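Local structure of dicer Related Helicase (Caenorhabditis elegans, 6M6Q) at residues B[25-35]-B[144-154]. The protein probably hydrolyses ATP as an RNA-binding helicase of the RIG-I-like family, this chain being its helical N-terminal domain. Residues are numbered along the deposited sequence; the frame is centred on the assembly and turned at random.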
loop_
_atom_site.group_PDB
_atom_site.type_symbol
_atom_site.label_atom_id
_atom_site.label_comp_id
_atom_site.label_asym_id
_atom_site.label_seq_id
_atom_site.Cartn_x
_atom_site.Cartn_y
_atom_site.Cartn_z
ATOM N N PHE B 25 17.161 -6.749 -1.755
ATOM C CA PHE B 25 17.802 -5.446 -1.422
ATOM C C PHE B 25 16.800 -4.281 -1.427
ATOM O O PHE B 25 16.789 -3.531 -0.471
ATOM C CB PHE B 25 18.997 -5.116 -2.314
ATOM C CG PHE B 25 19.509 -3.704 -2.131
ATOM C CD1 PHE B 25 20.198 -3.328 -0.986
ATOM C CD2 PHE B 25 19.265 -2.734 -3.085
ATOM C CE1 PHE B 25 20.652 -2.024 -0.820
ATOM C CE2 PHE B 25 19.739 -1.438 -2.928
ATOM C CZ PHE B 25 20.423 -1.086 -1.791
ATOM N N PRO B 26 16.014 -3.988 -2.502
ATOM C CA PRO B 26 15.180 -2.780 -2.521
ATOM C C PRO B 26 14.383 -2.549 -1.222
ATOM O O PRO B 26 14.437 -1.467 -0.707
ATOM C CB PRO B 26 14.224 -3.038 -3.699
ATOM C CG PRO B 26 15.055 -3.860 -4.646
ATOM C CD PRO B 26 15.868 -4.769 -3.739
ATOM N N ALA B 27 13.706 -3.587 -0.724
ATOM C CA ALA B 27 12.829 -3.551 0.472
ATOM C C ALA B 27 13.669 -3.310 1.723
ATOM O O ALA B 27 13.214 -2.577 2.617
ATOM C CB ALA B 27 12.046 -4.835 0.596
ATOM N N TYR B 28 14.815 -3.960 1.817
ATOM C CA TYR B 28 15.715 -3.829 2.969
ATOM C C TYR B 28 16.236 -2.388 3.012
ATOM O O TYR B 28 16.128 -1.750 4.073
ATOM C CB TYR B 28 16.822 -4.882 2.934
ATOM C CG TYR B 28 17.637 -4.900 4.204
ATOM C CD1 TYR B 28 18.861 -4.249 4.284
ATOM C CD2 TYR B 28 17.126 -5.457 5.362
ATOM C CE1 TYR B 28 19.565 -4.187 5.469
ATOM C CE2 TYR B 28 17.832 -5.420 6.551
ATOM C CZ TYR B 28 19.052 -4.777 6.605
ATOM O OH TYR B 28 19.757 -4.763 7.776
ATOM N N PHE B 29 16.681 -1.855 1.877
ATOM C CA PHE B 29 17.178 -0.457 1.761
ATOM C C PHE B 29 16.087 0.526 2.215
ATOM O O PHE B 29 16.432 1.527 2.846
ATOM C CB PHE B 29 17.624 -0.143 0.336
ATOM C CG PHE B 29 18.148 1.258 0.157
ATOM C CD1 PHE B 29 19.466 1.564 0.432
ATOM C CD2 PHE B 29 17.306 2.285 -0.251
ATOM C CE1 PHE B 29 19.941 2.860 0.289
ATOM C CE2 PHE B 29 17.786 3.579 -0.394
ATOM C CZ PHE B 29 19.106 3.861 -0.138
ATOM N N ARG B 30 14.814 0.231 1.909
ATOM C CA ARG B 30 13.642 1.116 2.188
ATOM C C ARG B 30 13.288 1.122 3.680
ATOM O O ARG B 30 12.476 1.953 4.052
ATOM C CB ARG B 30 12.431 0.708 1.339
ATOM C CG ARG B 30 12.573 1.106 -0.123
ATOM C CD ARG B 30 11.292 1.009 -0.894
ATOM N NE ARG B 30 10.769 -0.347 -0.993
ATOM C CZ ARG B 30 10.915 -1.155 -2.058
ATOM N NH1 ARG B 30 11.622 -0.769 -3.110
ATOM N NH2 ARG B 30 10.342 -2.349 -2.059
ATOM N N LEU B 31 13.950 0.310 4.515
ATOM C CA LEU B 31 13.865 0.435 6.006
ATOM C C LEU B 31 14.688 1.659 6.461
ATOM O O LEU B 31 14.434 2.151 7.590
ATOM C CB LEU B 31 14.332 -0.864 6.679
ATOM C CG LEU B 31 13.478 -2.108 6.382
ATOM C CD1 LEU B 31 14.222 -3.390 6.715
ATOM C CD2 LEU B 31 12.172 -2.069 7.138
ATOM N N LEU B 32 15.525 2.217 5.567
ATOM C CA LEU B 32 16.305 3.484 5.791
ATOM C C LEU B 32 15.660 4.672 5.053
ATOM O O LEU B 32 16.335 5.703 4.918
ATOM C CB LEU B 32 17.749 3.313 5.282
ATOM C CG LEU B 32 18.683 2.461 6.127
ATOM C CD1 LEU B 32 19.913 2.080 5.321
ATOM C CD2 LEU B 32 19.081 3.195 7.387
ATOM N N LYS B 33 14.441 4.533 4.542
ATOM C CA LYS B 33 13.797 5.577 3.699
ATOM C C LYS B 33 13.677 6.906 4.475
ATOM O O LYS B 33 13.775 7.941 3.831
ATOM C CB LYS B 33 12.448 5.084 3.170
ATOM C CG LYS B 33 11.296 5.031 4.167
ATOM C CD LYS B 33 9.979 4.726 3.472
ATOM C CE LYS B 33 8.786 5.298 4.173
ATOM N NZ LYS B 33 7.552 4.595 3.764
ATOM N N TRP B 34 13.470 6.883 5.799
ATOM C CA TRP B 34 13.310 8.125 6.612
ATOM C C TRP B 34 14.674 8.772 6.827
ATOM O O TRP B 34 14.736 10.040 6.830
ATOM C CB TRP B 34 12.586 7.858 7.936
ATOM C CG TRP B 34 11.149 7.453 7.761
ATOM C CD1 TRP B 34 10.542 6.339 8.269
ATOM C CD2 TRP B 34 10.141 8.142 6.994
ATOM N NE1 TRP B 34 9.229 6.290 7.875
ATOM C CE2 TRP B 34 8.957 7.381 7.090
ATOM C CE3 TRP B 34 10.115 9.334 6.254
ATOM C CZ2 TRP B 34 7.769 7.771 6.475
ATOM C CZ3 TRP B 34 8.942 9.711 5.635
ATOM C CH2 TRP B 34 7.789 8.933 5.739
ATOM N N LYS B 35 15.729 7.952 6.941
ATOM C CA LYS B 35 17.126 8.423 7.082
ATOM C C LYS B 35 17.587 8.980 5.738
ATOM O O LYS B 35 18.326 9.976 5.747
ATOM C CB LYS B 35 18.041 7.307 7.593
ATOM C CG LYS B 35 19.530 7.668 7.719
ATOM C CD LYS B 35 19.803 8.874 8.605
ATOM C CE LYS B 35 21.264 9.262 8.716
ATOM N NZ LYS B 35 21.390 10.649 9.234
ATOM N N TYR B 144 27.301 9.883 1.591
ATOM C CA TYR B 144 26.968 10.402 2.948
ATOM C C TYR B 144 27.812 9.663 3.997
ATOM O O TYR B 144 28.502 10.316 4.773
ATOM C CB TYR B 144 25.464 10.288 3.260
ATOM C CG TYR B 144 25.125 10.532 4.714
ATOM C CD1 TYR B 144 25.202 11.804 5.270
ATOM C CD2 TYR B 144 24.774 9.483 5.554
ATOM C CE1 TYR B 144 24.952 12.019 6.617
ATOM C CE2 TYR B 144 24.502 9.685 6.903
ATOM C CZ TYR B 144 24.614 10.956 7.440
ATOM O OH TYR B 144 24.354 11.182 8.762
ATOM N N ASP B 145 27.708 8.340 4.037
ATOM C CA ASP B 145 28.347 7.475 5.065
ATOM C C ASP B 145 28.573 6.080 4.467
ATOM O O ASP B 145 27.564 5.383 4.146
ATOM C CB ASP B 145 27.500 7.406 6.340
ATOM C CG ASP B 145 28.168 6.696 7.496
ATOM O OD1 ASP B 145 28.968 7.328 8.179
ATOM O OD2 ASP B 145 27.853 5.539 7.721
ATOM N N LYS B 146 29.847 5.692 4.331
ATOM C CA LYS B 146 30.285 4.400 3.747
ATOM C C LYS B 146 29.771 3.249 4.623
ATOM O O LYS B 146 29.362 2.222 4.056
ATOM C CB LYS B 146 31.814 4.364 3.647
ATOM C CG LYS B 146 32.452 5.546 2.926
ATOM C CD LYS B 146 32.678 5.290 1.466
ATOM C CE LYS B 146 33.056 6.539 0.701
ATOM N NZ LYS B 146 34.455 6.942 0.975
ATOM N N GLU B 147 29.806 3.413 5.956
ATOM C CA GLU B 147 29.416 2.359 6.938
ATOM C C GLU B 147 27.928 2.050 6.773
ATOM O O GLU B 147 27.573 0.874 6.762
ATOM C CB GLU B 147 29.700 2.805 8.376
ATOM C CG GLU B 147 29.700 1.665 9.389
ATOM C CD GLU B 147 28.338 1.183 9.864
ATOM O OE1 GLU B 147 28.268 0.060 10.385
ATOM O OE2 GLU B 147 27.368 1.933 9.753
ATOM N N LEU B 148 27.098 3.089 6.669
ATOM C CA LEU B 148 25.633 2.968 6.508
ATOM C C LEU B 148 25.343 2.321 5.151
ATOM O O LEU B 148 24.546 1.364 5.126
ATOM C CB LEU B 148 24.992 4.355 6.653
ATOM C CG LEU B 148 23.464 4.409 6.773
ATOM C CD1 LEU B 148 22.938 3.510 7.891
ATOM C CD2 LEU B 148 23.008 5.844 6.996
ATOM N N TYR B 149 26.055 2.735 4.094
ATOM C CA TYR B 149 26.006 2.079 2.754
ATOM C C TYR B 149 26.238 0.591 2.941
ATOM O O TYR B 149 25.372 -0.197 2.557
ATOM C CB TYR B 149 27.019 2.687 1.782
ATOM C CG TYR B 149 27.239 1.910 0.505
ATOM C CD1 TYR B 149 28.357 1.100 0.351
ATOM C CD2 TYR B 149 26.375 2.025 -0.575
ATOM C CE1 TYR B 149 28.591 0.392 -0.818
ATOM C CE2 TYR B 149 26.596 1.326 -1.756
ATOM C CZ TYR B 149 27.718 0.518 -1.880
ATOM O OH TYR B 149 27.958 -0.162 -3.035
ATOM N N GLY B 150 27.329 0.241 3.621
ATOM C CA GLY B 150 27.707 -1.152 3.900
ATOM C C GLY B 150 26.608 -1.900 4.629
ATOM O O GLY B 150 26.272 -3.031 4.213
ATOM N N TYR B 151 26.061 -1.277 5.668
ATOM C CA TYR B 151 25.056 -1.864 6.583
ATOM C C TYR B 151 23.784 -2.206 5.786
ATOM O O TYR B 151 23.150 -3.272 6.066
ATOM C CB TYR B 151 24.800 -0.903 7.747
ATOM C CG TYR B 151 24.024 -1.503 8.890
ATOM C CD1 TYR B 151 24.657 -2.193 9.910
ATOM C CD2 TYR B 151 22.644 -1.391 8.946
ATOM C CE1 TYR B 151 23.938 -2.774 10.949
ATOM C CE2 TYR B 151 21.912 -1.953 9.984
ATOM C CZ TYR B 151 22.561 -2.643 10.993
ATOM O OH TYR B 151 21.847 -3.220 12.005
ATOM N N SER B 152 23.456 -1.369 4.791
ATOM C CA SER B 152 22.267 -1.516 3.908
ATOM C C SER B 152 22.481 -2.665 2.907
ATOM O O SER B 152 21.472 -3.133 2.315
ATOM C CB SER B 152 21.944 -0.210 3.205
ATOM O OG SER B 152 22.759 -0.021 2.057
ATOM N N HIS B 153 23.734 -3.126 2.762
ATOM C CA HIS B 153 24.166 -4.167 1.789
ATOM C C HIS B 153 24.699 -5.431 2.509
ATOM O O HIS B 153 25.145 -6.353 1.800
ATOM C CB HIS B 153 25.236 -3.580 0.869
ATOM C CG HIS B 153 24.707 -2.692 -0.198
ATOM N ND1 HIS B 153 23.990 -3.174 -1.265
ATOM C CD2 HIS B 153 24.861 -1.365 -0.412
ATOM C CE1 HIS B 153 23.692 -2.172 -2.073
ATOM N NE2 HIS B 153 24.224 -1.062 -1.580
ATOM N N TRP B 154 24.673 -5.472 3.850
ATOM C CA TRP B 154 25.188 -6.610 4.677
ATOM C C TRP B 154 26.711 -6.808 4.442
ATOM O O TRP B 154 27.144 -7.975 4.205
ATOM C CB TRP B 154 24.429 -7.922 4.374
ATOM C CG TRP B 154 22.942 -7.904 4.561
ATOM C CD1 TRP B 154 22.178 -6.931 5.146
ATOM C CD2 TRP B 154 22.033 -8.976 4.225
ATOM N NE1 TRP B 154 20.859 -7.312 5.166
ATOM C CE2 TRP B 154 20.742 -8.564 4.611
ATOM C CE3 TRP B 154 22.182 -10.224 3.614
ATOM C CZ2 TRP B 154 19.616 -9.359 4.408
ATOM C CZ3 TRP B 154 21.068 -11.009 3.415
ATOM C CH2 TRP B 154 19.806 -10.586 3.819
#
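Phe25 lies nearly flat against the His153 imidazole, planes 5° apart, slid so that the rings barely overlap and Phe25 CE1 sits over the imidazole face near its rim, 3.3 Å from His153 CE1. With CG trans to the backbone N (chi1 171°), the ring reaches across to the end of helix 146-152, where CD1 and CE1 meet Ser152 O in the ring plane. The imidazole is fixed from outside the pair by bonds of ND1 to Leu18 O and NE2 to Asp138 OD1. Tyr28 offers a face to the edge of Trp154 in a T-shaped stack (planes at 78°), Trp154 NE1 standing 3.4 Å from Tyr28 CE1; the phenol hydroxyl bonds to Leu270 O. A serine in place of Tyr28 would probably leave the indole edge without its aromatic face and Leu270 O without this partner. Trp154, the positive-phi residue of a Schellman motif, closes helix 146-152, which packs here on the 25-35 turns within the strand-free, helical N-terminal domain. Phe29 turns its ring edge to Ser152 OG, which bonds back to Tyr149 O at 2.7 Å. Leu32 splits its methyls, CD1 on Ser152 CB at 3.7 Å and CD2 on Leu148 CD1 at 3.9 Å. Lys35, bent at chi2, rests CG on Leu148 CD2 and crosses the Tyr144 side chain at about a right angle, where NZ donates to Tyr144 OH at 3.0 Å and also bonds to Gln227 O.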